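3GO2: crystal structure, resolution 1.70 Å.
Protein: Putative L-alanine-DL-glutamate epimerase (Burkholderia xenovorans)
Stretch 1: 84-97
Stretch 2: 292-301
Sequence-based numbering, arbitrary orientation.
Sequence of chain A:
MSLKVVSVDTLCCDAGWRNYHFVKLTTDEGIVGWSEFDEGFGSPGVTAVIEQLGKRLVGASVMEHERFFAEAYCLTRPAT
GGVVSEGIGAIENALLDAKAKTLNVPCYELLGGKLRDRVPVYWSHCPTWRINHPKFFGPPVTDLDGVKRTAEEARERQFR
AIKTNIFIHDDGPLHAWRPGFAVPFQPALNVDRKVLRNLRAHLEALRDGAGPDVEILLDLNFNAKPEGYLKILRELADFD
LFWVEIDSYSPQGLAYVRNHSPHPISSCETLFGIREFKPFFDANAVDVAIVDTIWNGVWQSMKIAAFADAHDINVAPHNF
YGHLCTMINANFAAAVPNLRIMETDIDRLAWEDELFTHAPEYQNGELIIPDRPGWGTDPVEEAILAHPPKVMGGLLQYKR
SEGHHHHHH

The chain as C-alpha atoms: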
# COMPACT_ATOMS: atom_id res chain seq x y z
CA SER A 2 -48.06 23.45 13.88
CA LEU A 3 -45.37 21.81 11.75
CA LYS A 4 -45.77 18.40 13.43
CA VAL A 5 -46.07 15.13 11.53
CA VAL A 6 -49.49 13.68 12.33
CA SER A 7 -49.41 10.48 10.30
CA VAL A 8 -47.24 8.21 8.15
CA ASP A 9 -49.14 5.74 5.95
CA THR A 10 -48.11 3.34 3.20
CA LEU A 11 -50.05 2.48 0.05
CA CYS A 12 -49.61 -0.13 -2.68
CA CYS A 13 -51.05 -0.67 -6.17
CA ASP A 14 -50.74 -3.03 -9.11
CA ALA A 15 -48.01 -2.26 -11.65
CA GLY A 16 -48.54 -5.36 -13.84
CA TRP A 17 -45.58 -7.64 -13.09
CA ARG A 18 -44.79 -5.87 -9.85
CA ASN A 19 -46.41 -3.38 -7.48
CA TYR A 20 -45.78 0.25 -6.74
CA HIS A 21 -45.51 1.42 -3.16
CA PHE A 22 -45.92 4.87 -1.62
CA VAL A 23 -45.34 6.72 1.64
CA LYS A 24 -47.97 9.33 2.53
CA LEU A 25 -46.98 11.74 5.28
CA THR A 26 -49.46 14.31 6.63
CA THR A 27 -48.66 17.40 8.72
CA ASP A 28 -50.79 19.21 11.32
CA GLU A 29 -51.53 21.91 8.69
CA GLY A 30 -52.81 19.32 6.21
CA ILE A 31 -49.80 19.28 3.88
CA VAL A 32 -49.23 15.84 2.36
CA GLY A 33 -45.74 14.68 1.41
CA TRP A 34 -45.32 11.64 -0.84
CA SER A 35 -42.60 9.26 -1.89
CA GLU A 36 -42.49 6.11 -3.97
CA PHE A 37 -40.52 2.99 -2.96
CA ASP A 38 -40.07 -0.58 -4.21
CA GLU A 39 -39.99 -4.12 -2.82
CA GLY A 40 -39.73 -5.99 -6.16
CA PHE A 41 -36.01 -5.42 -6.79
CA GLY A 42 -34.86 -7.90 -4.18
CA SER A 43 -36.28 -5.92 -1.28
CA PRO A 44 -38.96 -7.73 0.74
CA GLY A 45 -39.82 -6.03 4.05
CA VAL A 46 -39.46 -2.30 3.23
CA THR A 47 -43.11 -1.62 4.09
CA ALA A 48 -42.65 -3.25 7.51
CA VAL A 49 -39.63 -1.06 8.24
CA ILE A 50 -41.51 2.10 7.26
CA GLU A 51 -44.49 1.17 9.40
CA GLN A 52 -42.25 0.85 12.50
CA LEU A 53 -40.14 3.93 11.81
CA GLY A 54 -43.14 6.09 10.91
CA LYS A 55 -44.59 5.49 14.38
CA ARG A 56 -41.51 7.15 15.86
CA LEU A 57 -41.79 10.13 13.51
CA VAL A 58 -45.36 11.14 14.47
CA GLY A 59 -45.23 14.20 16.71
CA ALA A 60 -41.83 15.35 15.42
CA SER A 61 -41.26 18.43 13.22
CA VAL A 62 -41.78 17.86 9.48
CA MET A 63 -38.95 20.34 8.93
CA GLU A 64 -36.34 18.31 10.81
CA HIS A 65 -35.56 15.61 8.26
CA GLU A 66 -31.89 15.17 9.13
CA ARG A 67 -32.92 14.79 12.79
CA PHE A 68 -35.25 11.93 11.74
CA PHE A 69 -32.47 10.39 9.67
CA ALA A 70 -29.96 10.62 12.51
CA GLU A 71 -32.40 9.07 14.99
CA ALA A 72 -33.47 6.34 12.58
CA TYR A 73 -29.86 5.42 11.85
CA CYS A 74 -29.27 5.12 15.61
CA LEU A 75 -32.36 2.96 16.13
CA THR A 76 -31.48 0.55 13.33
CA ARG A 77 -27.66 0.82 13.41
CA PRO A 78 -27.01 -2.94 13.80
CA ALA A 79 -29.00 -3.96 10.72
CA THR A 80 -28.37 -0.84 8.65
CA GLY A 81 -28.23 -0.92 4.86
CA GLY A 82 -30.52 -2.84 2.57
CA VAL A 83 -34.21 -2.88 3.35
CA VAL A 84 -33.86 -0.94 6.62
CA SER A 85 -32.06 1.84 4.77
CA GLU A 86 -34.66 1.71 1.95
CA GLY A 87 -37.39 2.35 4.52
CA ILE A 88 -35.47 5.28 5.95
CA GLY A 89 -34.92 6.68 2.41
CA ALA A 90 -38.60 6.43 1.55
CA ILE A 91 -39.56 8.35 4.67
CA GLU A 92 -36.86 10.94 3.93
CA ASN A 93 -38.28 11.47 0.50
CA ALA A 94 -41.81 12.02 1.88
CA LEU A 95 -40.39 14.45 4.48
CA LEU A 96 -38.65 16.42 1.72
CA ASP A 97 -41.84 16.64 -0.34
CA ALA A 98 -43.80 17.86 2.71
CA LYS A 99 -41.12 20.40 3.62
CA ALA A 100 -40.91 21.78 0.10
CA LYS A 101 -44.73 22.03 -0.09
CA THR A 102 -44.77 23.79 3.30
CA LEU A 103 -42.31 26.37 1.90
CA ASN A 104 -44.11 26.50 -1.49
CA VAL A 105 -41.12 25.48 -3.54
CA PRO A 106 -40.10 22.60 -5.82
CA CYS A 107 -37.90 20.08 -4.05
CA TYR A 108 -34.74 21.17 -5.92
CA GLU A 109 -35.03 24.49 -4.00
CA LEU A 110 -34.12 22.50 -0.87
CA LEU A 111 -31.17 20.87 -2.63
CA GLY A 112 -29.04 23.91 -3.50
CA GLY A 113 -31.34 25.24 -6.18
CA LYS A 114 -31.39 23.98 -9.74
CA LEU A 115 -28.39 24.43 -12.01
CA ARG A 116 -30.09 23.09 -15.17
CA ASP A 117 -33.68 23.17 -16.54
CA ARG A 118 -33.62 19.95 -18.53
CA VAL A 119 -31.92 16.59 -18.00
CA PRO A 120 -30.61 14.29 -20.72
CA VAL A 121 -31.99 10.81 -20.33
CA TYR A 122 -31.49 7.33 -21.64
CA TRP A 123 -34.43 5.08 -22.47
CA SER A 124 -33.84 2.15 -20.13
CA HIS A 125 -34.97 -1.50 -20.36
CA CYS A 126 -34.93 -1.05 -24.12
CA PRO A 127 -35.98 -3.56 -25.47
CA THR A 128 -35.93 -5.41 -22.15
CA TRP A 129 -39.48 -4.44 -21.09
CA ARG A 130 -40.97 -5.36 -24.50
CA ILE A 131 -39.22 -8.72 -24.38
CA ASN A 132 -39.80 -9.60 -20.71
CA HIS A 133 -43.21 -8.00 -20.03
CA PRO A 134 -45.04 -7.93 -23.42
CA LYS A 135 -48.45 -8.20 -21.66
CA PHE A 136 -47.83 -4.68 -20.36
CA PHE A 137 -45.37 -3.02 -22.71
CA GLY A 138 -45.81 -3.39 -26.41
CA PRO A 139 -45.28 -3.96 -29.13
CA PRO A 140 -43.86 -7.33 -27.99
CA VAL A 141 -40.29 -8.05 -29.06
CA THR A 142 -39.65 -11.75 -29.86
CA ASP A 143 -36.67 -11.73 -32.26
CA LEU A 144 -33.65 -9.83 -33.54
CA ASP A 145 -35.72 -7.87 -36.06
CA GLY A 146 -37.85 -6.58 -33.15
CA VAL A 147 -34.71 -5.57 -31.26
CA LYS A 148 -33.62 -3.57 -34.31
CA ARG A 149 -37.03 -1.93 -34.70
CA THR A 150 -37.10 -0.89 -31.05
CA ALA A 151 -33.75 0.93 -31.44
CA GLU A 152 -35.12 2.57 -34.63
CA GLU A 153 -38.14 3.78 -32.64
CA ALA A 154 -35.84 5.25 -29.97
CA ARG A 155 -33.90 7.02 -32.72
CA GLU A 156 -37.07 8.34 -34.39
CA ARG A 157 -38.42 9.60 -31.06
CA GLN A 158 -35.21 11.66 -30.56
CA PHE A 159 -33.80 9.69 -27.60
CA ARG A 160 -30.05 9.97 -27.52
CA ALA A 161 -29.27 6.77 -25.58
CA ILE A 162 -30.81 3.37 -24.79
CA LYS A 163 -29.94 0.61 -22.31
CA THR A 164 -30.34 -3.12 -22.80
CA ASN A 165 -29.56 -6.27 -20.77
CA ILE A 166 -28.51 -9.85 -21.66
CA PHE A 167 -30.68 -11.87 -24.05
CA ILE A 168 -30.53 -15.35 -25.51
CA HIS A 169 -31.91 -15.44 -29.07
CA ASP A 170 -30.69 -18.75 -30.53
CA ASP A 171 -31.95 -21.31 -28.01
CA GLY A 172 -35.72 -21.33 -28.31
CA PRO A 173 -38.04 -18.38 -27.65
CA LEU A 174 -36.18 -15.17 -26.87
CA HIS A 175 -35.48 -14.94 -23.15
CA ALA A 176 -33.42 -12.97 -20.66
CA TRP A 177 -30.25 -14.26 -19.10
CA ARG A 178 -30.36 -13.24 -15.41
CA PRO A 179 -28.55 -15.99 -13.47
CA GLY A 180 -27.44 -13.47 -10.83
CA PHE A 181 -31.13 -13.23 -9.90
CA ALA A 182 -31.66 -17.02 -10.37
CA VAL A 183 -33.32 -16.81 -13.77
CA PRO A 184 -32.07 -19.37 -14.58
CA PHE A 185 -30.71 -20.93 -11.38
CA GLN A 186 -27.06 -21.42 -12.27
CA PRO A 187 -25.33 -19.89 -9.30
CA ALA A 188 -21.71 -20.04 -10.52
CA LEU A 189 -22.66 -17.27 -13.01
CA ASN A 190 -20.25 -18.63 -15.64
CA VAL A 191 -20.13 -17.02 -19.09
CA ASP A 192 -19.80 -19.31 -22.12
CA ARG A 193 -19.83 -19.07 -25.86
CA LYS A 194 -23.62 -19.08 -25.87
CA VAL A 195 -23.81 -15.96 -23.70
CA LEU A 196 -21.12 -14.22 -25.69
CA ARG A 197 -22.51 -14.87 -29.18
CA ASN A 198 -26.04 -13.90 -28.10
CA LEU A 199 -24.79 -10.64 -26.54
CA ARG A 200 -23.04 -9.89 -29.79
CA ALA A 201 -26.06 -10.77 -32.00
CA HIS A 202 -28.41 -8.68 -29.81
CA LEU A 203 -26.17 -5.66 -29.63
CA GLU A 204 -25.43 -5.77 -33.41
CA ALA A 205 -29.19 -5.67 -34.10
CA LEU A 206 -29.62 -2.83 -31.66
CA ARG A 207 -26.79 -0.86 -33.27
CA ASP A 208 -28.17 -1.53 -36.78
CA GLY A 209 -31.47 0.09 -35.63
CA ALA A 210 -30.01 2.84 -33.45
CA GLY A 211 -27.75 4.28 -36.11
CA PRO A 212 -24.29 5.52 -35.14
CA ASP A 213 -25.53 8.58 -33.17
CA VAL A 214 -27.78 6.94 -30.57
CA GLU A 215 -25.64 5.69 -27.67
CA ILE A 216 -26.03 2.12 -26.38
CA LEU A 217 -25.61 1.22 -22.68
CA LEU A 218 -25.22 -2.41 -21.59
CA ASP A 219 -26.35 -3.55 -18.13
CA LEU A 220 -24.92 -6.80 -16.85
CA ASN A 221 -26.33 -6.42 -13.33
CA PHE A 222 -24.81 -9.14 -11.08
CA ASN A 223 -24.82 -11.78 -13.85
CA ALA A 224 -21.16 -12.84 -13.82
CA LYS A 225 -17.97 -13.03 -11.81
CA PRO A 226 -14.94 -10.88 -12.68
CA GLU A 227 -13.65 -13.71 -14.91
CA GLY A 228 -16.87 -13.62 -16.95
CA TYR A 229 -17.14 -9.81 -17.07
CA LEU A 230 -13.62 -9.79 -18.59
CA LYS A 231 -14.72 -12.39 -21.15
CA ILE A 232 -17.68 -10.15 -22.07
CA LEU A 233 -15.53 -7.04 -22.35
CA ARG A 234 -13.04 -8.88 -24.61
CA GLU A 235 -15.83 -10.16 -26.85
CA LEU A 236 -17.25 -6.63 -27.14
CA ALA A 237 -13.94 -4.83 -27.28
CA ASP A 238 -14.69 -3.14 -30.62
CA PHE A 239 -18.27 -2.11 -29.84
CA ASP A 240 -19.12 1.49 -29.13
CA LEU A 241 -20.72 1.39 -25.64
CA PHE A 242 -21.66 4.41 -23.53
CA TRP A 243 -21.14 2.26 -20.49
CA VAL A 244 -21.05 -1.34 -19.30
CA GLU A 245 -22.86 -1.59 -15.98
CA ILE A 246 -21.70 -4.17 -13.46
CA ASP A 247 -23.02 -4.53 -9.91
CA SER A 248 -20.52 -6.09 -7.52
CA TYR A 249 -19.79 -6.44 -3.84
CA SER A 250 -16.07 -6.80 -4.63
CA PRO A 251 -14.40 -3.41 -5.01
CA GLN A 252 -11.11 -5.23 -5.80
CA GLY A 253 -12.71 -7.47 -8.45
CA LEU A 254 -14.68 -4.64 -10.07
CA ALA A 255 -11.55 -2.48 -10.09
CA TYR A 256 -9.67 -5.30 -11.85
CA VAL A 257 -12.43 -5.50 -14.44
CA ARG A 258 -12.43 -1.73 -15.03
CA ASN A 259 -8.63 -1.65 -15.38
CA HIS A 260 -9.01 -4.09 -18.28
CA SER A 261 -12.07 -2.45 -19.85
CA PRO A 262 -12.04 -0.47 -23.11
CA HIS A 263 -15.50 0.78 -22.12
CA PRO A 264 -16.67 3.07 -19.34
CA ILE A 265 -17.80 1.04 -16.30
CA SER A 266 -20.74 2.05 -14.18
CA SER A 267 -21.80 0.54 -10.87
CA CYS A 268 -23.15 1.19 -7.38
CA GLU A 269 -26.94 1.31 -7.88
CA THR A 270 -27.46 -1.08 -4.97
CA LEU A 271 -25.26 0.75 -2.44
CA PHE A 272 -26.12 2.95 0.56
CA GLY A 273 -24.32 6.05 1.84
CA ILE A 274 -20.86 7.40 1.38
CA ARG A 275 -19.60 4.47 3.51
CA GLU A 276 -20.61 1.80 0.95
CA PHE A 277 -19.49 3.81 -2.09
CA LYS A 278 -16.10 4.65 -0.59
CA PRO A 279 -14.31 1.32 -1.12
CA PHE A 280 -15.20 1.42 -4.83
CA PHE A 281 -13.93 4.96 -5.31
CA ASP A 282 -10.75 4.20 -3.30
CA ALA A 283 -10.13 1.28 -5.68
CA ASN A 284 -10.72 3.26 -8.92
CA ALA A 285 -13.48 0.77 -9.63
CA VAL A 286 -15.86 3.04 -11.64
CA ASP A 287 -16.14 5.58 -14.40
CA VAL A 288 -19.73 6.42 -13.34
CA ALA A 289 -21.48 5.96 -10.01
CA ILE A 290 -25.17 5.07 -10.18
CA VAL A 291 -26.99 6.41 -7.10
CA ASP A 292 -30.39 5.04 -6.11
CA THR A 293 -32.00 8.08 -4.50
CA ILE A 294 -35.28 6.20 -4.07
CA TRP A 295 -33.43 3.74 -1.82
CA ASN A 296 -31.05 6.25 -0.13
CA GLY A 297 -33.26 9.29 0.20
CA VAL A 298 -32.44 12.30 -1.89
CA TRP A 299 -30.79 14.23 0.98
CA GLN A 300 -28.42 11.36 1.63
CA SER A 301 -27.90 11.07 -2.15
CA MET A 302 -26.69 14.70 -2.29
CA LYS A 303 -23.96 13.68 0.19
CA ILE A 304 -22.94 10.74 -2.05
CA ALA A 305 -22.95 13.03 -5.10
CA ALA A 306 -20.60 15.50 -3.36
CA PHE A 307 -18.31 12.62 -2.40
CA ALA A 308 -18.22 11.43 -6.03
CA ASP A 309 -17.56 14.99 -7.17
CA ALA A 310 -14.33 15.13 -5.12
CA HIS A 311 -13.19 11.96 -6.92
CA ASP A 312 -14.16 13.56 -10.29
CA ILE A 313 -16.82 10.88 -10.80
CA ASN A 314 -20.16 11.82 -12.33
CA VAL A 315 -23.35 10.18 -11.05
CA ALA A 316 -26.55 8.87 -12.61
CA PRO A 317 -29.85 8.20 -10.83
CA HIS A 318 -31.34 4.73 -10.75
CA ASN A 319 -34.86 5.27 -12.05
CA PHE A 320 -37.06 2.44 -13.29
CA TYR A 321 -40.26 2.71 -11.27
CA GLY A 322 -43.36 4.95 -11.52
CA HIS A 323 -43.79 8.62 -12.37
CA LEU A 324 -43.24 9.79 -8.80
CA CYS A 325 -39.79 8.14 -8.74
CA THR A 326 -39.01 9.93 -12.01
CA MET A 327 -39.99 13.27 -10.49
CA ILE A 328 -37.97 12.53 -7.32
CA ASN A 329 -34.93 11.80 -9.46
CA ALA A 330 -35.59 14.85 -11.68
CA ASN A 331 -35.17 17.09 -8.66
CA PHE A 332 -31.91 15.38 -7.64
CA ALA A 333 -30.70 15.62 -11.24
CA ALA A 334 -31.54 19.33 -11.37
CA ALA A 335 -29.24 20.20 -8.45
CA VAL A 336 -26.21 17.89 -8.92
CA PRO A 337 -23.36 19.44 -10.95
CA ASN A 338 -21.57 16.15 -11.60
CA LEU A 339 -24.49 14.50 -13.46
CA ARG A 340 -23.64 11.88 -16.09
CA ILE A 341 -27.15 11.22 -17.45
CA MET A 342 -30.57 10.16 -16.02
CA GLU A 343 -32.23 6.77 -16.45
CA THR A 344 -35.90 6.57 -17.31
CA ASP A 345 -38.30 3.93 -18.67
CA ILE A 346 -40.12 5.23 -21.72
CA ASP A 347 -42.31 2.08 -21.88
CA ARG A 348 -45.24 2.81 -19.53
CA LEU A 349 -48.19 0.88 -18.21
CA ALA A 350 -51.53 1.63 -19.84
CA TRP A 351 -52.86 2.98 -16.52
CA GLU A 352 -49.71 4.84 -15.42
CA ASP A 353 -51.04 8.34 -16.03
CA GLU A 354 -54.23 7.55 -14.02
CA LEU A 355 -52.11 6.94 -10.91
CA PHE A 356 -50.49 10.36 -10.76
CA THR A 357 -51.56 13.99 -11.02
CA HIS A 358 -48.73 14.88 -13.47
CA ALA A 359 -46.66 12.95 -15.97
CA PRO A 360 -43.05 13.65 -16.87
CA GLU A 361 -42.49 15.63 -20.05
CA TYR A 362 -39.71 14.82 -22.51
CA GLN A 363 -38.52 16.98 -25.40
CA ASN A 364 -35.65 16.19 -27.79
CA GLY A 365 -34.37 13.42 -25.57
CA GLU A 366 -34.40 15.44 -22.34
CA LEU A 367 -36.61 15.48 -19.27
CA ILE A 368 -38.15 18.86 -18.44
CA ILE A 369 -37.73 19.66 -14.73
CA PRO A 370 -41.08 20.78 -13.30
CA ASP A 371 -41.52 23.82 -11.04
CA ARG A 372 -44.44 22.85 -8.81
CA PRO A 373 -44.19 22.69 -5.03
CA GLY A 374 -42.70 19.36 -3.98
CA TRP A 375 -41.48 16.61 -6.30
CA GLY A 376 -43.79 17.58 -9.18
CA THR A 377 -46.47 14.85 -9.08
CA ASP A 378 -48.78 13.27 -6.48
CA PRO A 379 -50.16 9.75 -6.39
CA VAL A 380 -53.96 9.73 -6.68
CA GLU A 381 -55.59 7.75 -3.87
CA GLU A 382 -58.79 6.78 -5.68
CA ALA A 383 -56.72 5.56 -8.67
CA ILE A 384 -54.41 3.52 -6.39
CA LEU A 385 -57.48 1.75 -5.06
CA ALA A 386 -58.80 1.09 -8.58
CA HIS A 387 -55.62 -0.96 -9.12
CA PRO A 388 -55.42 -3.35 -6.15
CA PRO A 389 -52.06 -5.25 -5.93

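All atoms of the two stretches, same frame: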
# COMPACT_ATOMS: atom_id res chain seq x y z
N VAL A 84 -33.73 -1.93 5.56
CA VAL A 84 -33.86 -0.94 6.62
C VAL A 84 -33.55 0.44 6.04
O VAL A 84 -34.31 1.39 6.23
CB VAL A 84 -32.91 -1.23 7.78
CG1 VAL A 84 -32.64 0.04 8.64
CG2 VAL A 84 -33.44 -2.39 8.61
N SER A 85 -32.43 0.55 5.33
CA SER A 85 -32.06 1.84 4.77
C SER A 85 -33.04 2.29 3.67
O SER A 85 -33.29 3.51 3.53
CB SER A 85 -30.62 1.83 4.27
OG SER A 85 -29.72 1.83 5.37
N GLU A 86 -33.62 1.35 2.93
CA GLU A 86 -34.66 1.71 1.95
C GLU A 86 -35.88 2.30 2.65
O GLU A 86 -36.48 3.25 2.16
CB GLU A 86 -35.11 0.51 1.12
CG GLU A 86 -34.08 -0.02 0.17
CD GLU A 86 -34.60 -1.15 -0.65
OE1 GLU A 86 -35.70 -1.02 -1.24
OE2 GLU A 86 -33.91 -2.22 -0.71
N GLY A 87 -36.24 1.78 3.82
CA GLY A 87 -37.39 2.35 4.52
C GLY A 87 -37.11 3.76 4.98
O GLY A 87 -37.96 4.65 4.88
N ILE A 88 -35.89 3.97 5.50
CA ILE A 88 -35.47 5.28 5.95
C ILE A 88 -35.48 6.29 4.77
O ILE A 88 -35.96 7.41 4.90
CB ILE A 88 -34.08 5.19 6.60
CG1 ILE A 88 -34.18 4.41 7.91
CG2 ILE A 88 -33.49 6.59 6.83
CD1 ILE A 88 -32.82 4.12 8.56
N GLY A 89 -34.97 5.84 3.62
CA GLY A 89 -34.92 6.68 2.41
C GLY A 89 -36.29 7.09 1.92
O GLY A 89 -36.51 8.22 1.50
N ALA A 90 -37.22 6.15 1.97
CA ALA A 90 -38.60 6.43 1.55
C ALA A 90 -39.26 7.48 2.44
O ALA A 90 -40.00 8.39 1.97
CB ALA A 90 -39.41 5.14 1.55
N ILE A 91 -39.02 7.36 3.74
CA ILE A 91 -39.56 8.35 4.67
C ILE A 91 -38.89 9.71 4.44
O ILE A 91 -39.57 10.73 4.43
CB ILE A 91 -39.44 7.90 6.12
CG1 ILE A 91 -40.32 6.66 6.33
CG2 ILE A 91 -39.82 9.06 7.08
CD1 ILE A 91 -40.17 6.03 7.76
N GLU A 92 -37.58 9.72 4.24
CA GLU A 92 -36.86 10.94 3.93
C GLU A 92 -37.46 11.64 2.74
O GLU A 92 -37.65 12.86 2.74
CB GLU A 92 -35.37 10.64 3.68
CG GLU A 92 -34.60 11.89 3.23
CD GLU A 92 -33.12 11.72 3.33
OE1 GLU A 92 -32.45 11.61 2.27
OE2 GLU A 92 -32.63 11.73 4.46
N ASN A 93 -37.77 10.88 1.70
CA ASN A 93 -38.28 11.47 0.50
C ASN A 93 -39.68 12.05 0.68
O ASN A 93 -40.01 13.05 0.08
CB ASN A 93 -38.18 10.51 -0.67
CG ASN A 93 -36.78 10.38 -1.17
OD1 ASN A 93 -35.96 11.30 -0.99
ND2 ASN A 93 -36.49 9.27 -1.86
N ALA A 94 -40.48 11.47 1.58
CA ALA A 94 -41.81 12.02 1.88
C ALA A 94 -41.67 13.27 2.74
O ALA A 94 -42.40 14.23 2.54
CB ALA A 94 -42.70 10.96 2.57
N LEU A 95 -40.69 13.26 3.65
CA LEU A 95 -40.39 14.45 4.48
C LEU A 95 -39.96 15.61 3.58
O LEU A 95 -40.40 16.75 3.77
CB LEU A 95 -39.31 14.13 5.51
CG LEU A 95 -39.70 13.39 6.78
CD1 LEU A 95 -38.50 12.87 7.55
CD2 LEU A 95 -40.51 14.32 7.67
N LEU A 96 -39.11 15.34 2.59
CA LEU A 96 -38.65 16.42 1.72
C LEU A 96 -39.82 17.02 0.94
O LEU A 96 -39.94 18.24 0.83
CB LEU A 96 -37.57 15.93 0.76
CG LEU A 96 -36.22 15.60 1.39
CD1 LEU A 96 -35.39 14.82 0.36
CD2 LEU A 96 -35.49 16.89 1.86
N ASP A 97 -40.67 16.16 0.39
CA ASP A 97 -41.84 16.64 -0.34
C ASP A 97 -42.70 17.57 0.55
O ASP A 97 -43.15 18.66 0.13
CB ASP A 97 -42.69 15.46 -0.80
CG ASP A 97 -43.73 15.85 -1.83
OD1 ASP A 97 -43.45 16.74 -2.67
OD2 ASP A 97 -44.83 15.24 -1.81
N ASP A 292 -28.94 5.27 -6.23
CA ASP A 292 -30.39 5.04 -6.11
C ASP A 292 -30.91 5.96 -5.00
O ASP A 292 -30.73 5.69 -3.81
CB ASP A 292 -30.73 3.57 -5.87
CG ASP A 292 -32.21 3.29 -6.06
OD1 ASP A 292 -32.58 2.30 -6.72
OD2 ASP A 292 -32.99 4.15 -5.61
N THR A 293 -31.50 7.07 -5.42
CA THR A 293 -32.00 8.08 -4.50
C THR A 293 -33.34 7.67 -3.91
O THR A 293 -33.74 8.19 -2.87
CB THR A 293 -32.13 9.49 -5.14
OG1 THR A 293 -33.35 9.59 -5.88
CG2 THR A 293 -30.92 9.82 -6.02
N ILE A 294 -34.04 6.77 -4.58
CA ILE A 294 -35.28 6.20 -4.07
C ILE A 294 -34.98 5.34 -2.82
O ILE A 294 -35.67 5.41 -1.80
CB ILE A 294 -35.97 5.36 -5.18
CG1 ILE A 294 -36.24 6.19 -6.43
CG2 ILE A 294 -37.24 4.70 -4.65
CD1 ILE A 294 -36.89 7.57 -6.19
N TRP A 295 -33.94 4.53 -2.92
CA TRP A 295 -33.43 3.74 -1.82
C TRP A 295 -32.77 4.60 -0.71
O TRP A 295 -33.02 4.40 0.48
CB TRP A 295 -32.38 2.78 -2.36
CG TRP A 295 -32.94 1.56 -3.01
CD1 TRP A 295 -34.19 1.39 -3.54
CD2 TRP A 295 -32.26 0.31 -3.18
NE1 TRP A 295 -34.33 0.11 -4.02
CE2 TRP A 295 -33.16 -0.57 -3.81
CE3 TRP A 295 -30.98 -0.14 -2.86
CZ2 TRP A 295 -32.82 -1.90 -4.10
CZ3 TRP A 295 -30.65 -1.46 -3.14
CH2 TRP A 295 -31.56 -2.31 -3.76
N ASN A 296 -31.87 5.50 -1.11
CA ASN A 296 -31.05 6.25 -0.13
C ASN A 296 -31.75 7.40 0.57
O ASN A 296 -31.39 7.79 1.68
CB ASN A 296 -29.77 6.76 -0.80
CG ASN A 296 -28.67 5.74 -0.80
OD1 ASN A 296 -27.91 5.64 0.17
ND2 ASN A 296 -28.52 5.03 -1.91
N GLY A 297 -32.77 7.95 -0.10
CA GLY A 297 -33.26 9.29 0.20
C GLY A 297 -32.45 10.29 -0.59
O GLY A 297 -31.22 10.17 -0.74
N VAL A 298 -33.12 11.30 -1.11
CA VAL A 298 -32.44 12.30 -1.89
C VAL A 298 -31.44 13.14 -1.08
O VAL A 298 -30.41 13.55 -1.63
CB VAL A 298 -33.49 13.21 -2.64
CG1 VAL A 298 -32.86 14.48 -3.19
CG2 VAL A 298 -34.17 12.39 -3.75
N TRP A 299 -31.71 13.41 0.20
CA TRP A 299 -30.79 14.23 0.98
C TRP A 299 -29.49 13.47 1.18
O TRP A 299 -28.41 14.02 1.00
CB TRP A 299 -31.40 14.62 2.33
CG TRP A 299 -30.67 15.72 3.01
CD1 TRP A 299 -29.85 15.61 4.09
CD2 TRP A 299 -30.68 17.10 2.66
NE1 TRP A 299 -29.37 16.86 4.45
CE2 TRP A 299 -29.88 17.78 3.57
CE3 TRP A 299 -31.35 17.83 1.67
CZ2 TRP A 299 -29.69 19.17 3.51
CZ3 TRP A 299 -31.17 19.19 1.63
CH2 TRP A 299 -30.35 19.84 2.54
N GLN A 300 -29.60 12.19 1.51
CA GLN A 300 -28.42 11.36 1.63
C GLN A 300 -27.70 11.23 0.27
O GLN A 300 -26.47 11.21 0.23
CB GLN A 300 -28.79 9.96 2.17
CG GLN A 300 -29.54 9.95 3.50
CD GLN A 300 -28.96 10.89 4.54
OE1 GLN A 300 -27.76 10.86 4.80
NE2 GLN A 300 -29.79 11.77 5.08
N SER A 301 -28.47 11.20 -0.82
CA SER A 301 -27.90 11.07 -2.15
C SER A 301 -27.10 12.31 -2.54
O SER A 301 -26.14 12.19 -3.29
CB SER A 301 -28.99 10.80 -3.19
OG SER A 301 -29.64 9.60 -2.84
O HOH W 1 -31.29 5.47 4.01
O HOH W 2 -36.85 3.29 -0.51
O HOH W 3 -38.15 6.86 -1.85

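Two glycines meet where the helix 84-97 crosses the break between a short helix, 293-296, and the helix that begins at Val298: the CA atoms of Gly89 and Gly297 lie 3.8 Å apart. A CB on Gly89 would run into Trp295 O and Gly297 N; one on Gly297 would strike Glu92 OE1, and its phi/psi of 87/140 by itself calls for glycine. Glu86 CA and Gly89 CA each make a CA-H...O contact with Trp295 O, both 3.5 Å; at Gly89 the absence of a CB leaves room for that oxygen.

Beyond Gly297 a new helix starts, and its free amides are met by side chains of the first helix. Asn93 serves both sides of the break, its OD1 accepting from Val298 N (2.8 Å) while its ND2 donates to Thr293 O (3.1 Å). Glu92 is extended, with chi1 and chi2 both t. Gln300 N donates to Glu92 OE1 (3.0 Å). Trp299 N donates weakly to Glu92 OE1 (2.8 Å). Gln300 NE2 folds back to Glu92 OE2 (2.9 Å, nearly linear). The buried carboxylate is thus well supplied with donors.

At one end Glu86 lays its CG over the Trp295 five-membered ring, 3.8 Å from the centroid; at the other, Leu96 CD1 packs on Val298 CB (3.9 Å). Water 1 bridges Ser85 O and Asn296 O, and water 3 links Asn93 ND2 to Ile294 O. The contact buries 548 Å² in all.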